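Local coordinates for ThiS/MoaD family protein (Amycolatopsis orientalis, PDB 4N6E), which probably acts as a small ubiquitin-like sulfur carrier that supplies sulfur to the thiosugar synthase BexX for 2-thiosugar biosynthesis, at residues B[27-32]-B[41-46]. Residues are numbered along the deposited sequence; the frame is centred on the assembly and turned at random.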
loop_
_atom_site.group_PDB
_atom_site.type_symbol
_atom_site.label_atom_id
_atom_site.label_comp_id
_atom_site.label_asym_id
_atom_site.label_seq_id
_atom_site.Cartn_x
_atom_site.Cartn_y
_atom_site.Cartn_z
ATOM N N THR B 27 25.692 50.859 -13.945
ATOM C CA THR B 27 25.939 49.434 -13.792
ATOM C C THR B 27 24.764 48.789 -13.056
ATOM O O THR B 27 23.870 49.477 -12.574
ATOM C CB THR B 27 27.233 49.143 -13.003
ATOM O OG1 THR B 27 27.135 49.698 -11.687
ATOM C CG2 THR B 27 28.458 49.708 -13.712
ATOM N N VAL B 28 24.766 47.460 -12.989
ATOM C CA VAL B 28 23.772 46.729 -12.219
ATOM C C VAL B 28 23.920 47.085 -10.750
ATOM O O VAL B 28 22.925 47.261 -10.056
ATOM C CB VAL B 28 23.931 45.197 -12.392
ATOM C CG1 VAL B 28 23.155 44.430 -11.326
ATOM C CG2 VAL B 28 23.479 44.773 -13.777
ATOM N N LEU B 29 25.170 47.178 -10.293
ATOM C CA LEU B 29 25.476 47.385 -8.880
ATOM C C LEU B 29 25.070 48.773 -8.392
ATOM O O LEU B 29 24.731 48.952 -7.217
ATOM C CB LEU B 29 26.967 47.157 -8.623
ATOM C CG LEU B 29 27.503 47.456 -7.220
ATOM C CD1 LEU B 29 26.738 46.687 -6.152
ATOM C CD2 LEU B 29 28.993 47.136 -7.151
ATOM N N GLU B 30 25.115 49.752 -9.287
ATOM C CA GLU B 30 24.618 51.084 -8.970
ATOM C C GLU B 30 23.102 51.039 -8.811
ATOM O O GLU B 30 22.565 51.654 -7.894
ATOM C CB GLU B 30 25.032 52.110 -10.038
ATOM C CG GLU B 30 26.518 52.464 -9.996
ATOM C CD GLU B 30 26.908 53.563 -10.973
ATOM O OE1 GLU B 30 26.263 53.704 -12.039
ATOM O OE2 GLU B 30 27.875 54.290 -10.668
ATOM N N ILE B 31 22.423 50.301 -9.684
ATOM C CA ILE B 31 20.962 50.151 -9.604
ATOM C C ILE B 31 20.540 49.438 -8.318
ATOM O O ILE B 31 19.444 49.667 -7.801
ATOM C CB ILE B 31 20.393 49.365 -10.803
ATOM C CG1 ILE B 31 20.645 50.120 -12.111
ATOM C CG2 ILE B 31 18.902 49.101 -10.629
ATOM C CD1 ILE B 31 19.748 51.321 -12.337
ATOM N N ILE B 32 21.403 48.570 -7.804
ATOM C CA ILE B 32 21.106 47.870 -6.567
ATOM C C ILE B 32 21.253 48.864 -5.410
ATOM O O ILE B 32 20.279 49.136 -4.711
ATOM C CB ILE B 32 21.969 46.588 -6.428
ATOM C CG1 ILE B 32 21.403 45.505 -7.361
ATOM C CG2 ILE B 32 21.996 46.075 -4.993
ATOM C CD1 ILE B 32 22.275 44.275 -7.526
ATOM N N GLY B 41 17.674 46.381 3.338
ATOM C CA GLY B 41 17.551 44.929 3.490
ATOM C C GLY B 41 17.581 44.116 2.202
ATOM O O GLY B 41 18.025 42.966 2.211
ATOM N N ILE B 42 17.114 44.694 1.095
ATOM C CA ILE B 42 17.037 43.957 -0.174
ATOM C C ILE B 42 18.408 43.550 -0.728
ATOM O O ILE B 42 18.572 42.423 -1.187
ATOM C CB ILE B 42 16.207 44.717 -1.246
ATOM C CG1 ILE B 42 15.843 43.776 -2.401
ATOM C CG2 ILE B 42 16.939 45.953 -1.761
ATOM C CD1 ILE B 42 14.753 44.298 -3.309
ATOM N N LYS B 43 19.389 44.449 -0.665
ATOM C CA LYS B 43 20.740 44.175 -1.197
ATOM C C LYS B 43 21.367 42.928 -0.573
ATOM O O LYS B 43 22.071 42.176 -1.250
ATOM C CB LYS B 43 21.658 45.395 -0.992
ATOM C CG LYS B 43 22.943 45.409 -1.818
ATOM C CD LYS B 43 24.184 45.140 -0.979
ATOM C CE LYS B 43 25.470 45.298 -1.786
ATOM N NZ LYS B 43 25.757 46.694 -2.225
ATOM N N ALA B 44 21.097 42.705 0.710
ATOM C CA ALA B 44 21.582 41.512 1.407
ATOM C C ALA B 44 21.088 40.211 0.753
ATOM O O ALA B 44 21.800 39.205 0.740
ATOM C CB ALA B 44 21.166 41.560 2.870
ATOM N N ARG B 45 19.877 40.248 0.205
ATOM C CA ARG B 45 19.291 39.089 -0.474
ATOM C C ARG B 45 19.881 38.879 -1.871
ATOM O O ARG B 45 19.814 37.773 -2.406
ATOM C CB ARG B 45 17.769 39.253 -0.602
ATOM C CG ARG B 45 17.039 39.614 0.692
ATOM C CD ARG B 45 16.157 38.492 1.215
ATOM N NE ARG B 45 16.923 37.320 1.630
ATOM C CZ ARG B 45 16.382 36.174 2.043
ATOM N NH1 ARG B 45 15.059 36.032 2.101
ATOM N NH2 ARG B 45 17.164 35.164 2.396
ATOM N N LEU B 46 20.450 39.934 -2.459
ATOM C CA LEU B 46 20.902 39.899 -3.854
ATOM C C LEU B 46 22.397 39.670 -4.040
ATOM O O LEU B 46 22.796 39.027 -5.010
ATOM C CB LEU B 46 20.510 41.189 -4.565
ATOM C CG LEU B 46 19.022 41.537 -4.547
ATOM C CD1 LEU B 46 18.792 42.876 -5.237
ATOM C CD2 LEU B 46 18.185 40.443 -5.190
#
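In this β-grasp (ubiquitin-like) fold the first turn of helix 28-38 packs against the short helix 42-46 that follows it after the chain has turned back: I32 faces K43 and L46 across the gap. The two short axes run at 146° to each other and come no nearer than 11.5 Å, so side chains alone make the contact, which is small and apolar apart from the lysine end. I32 is the hub. Its two branches part company: CG2, anti to the backbone N, is 3.4 Å from K43 CG, and the isoleucine and lysine side chains cross at about a right angle. The other branch, through CG1, reaches toward L46, whose CD1 lies 4.3 Å from it. L46 is buried and also touches I83 of strand 80-88, while I31, on the neighbouring face of the long helix, packs on V3, V5 and L81. These neighbours tie both helices to the β-sheet.

At the start of the long helix a capping box closes the first turn: E30 N donates to T27 OG1 at 3.1 Å, and T27 N in turn donates weakly to E30 OE1. The more open flank of the interface belongs to K43. Its chain, bent at chi2 (-108°) and again at chi4, extends across the flank of helix 28-38, where NZ forms a salt bridge with D33 OD1. The same K43 NZ lies 4.0 Å from the methyl carbon L29 CD1, the two side chains meeting at a slant.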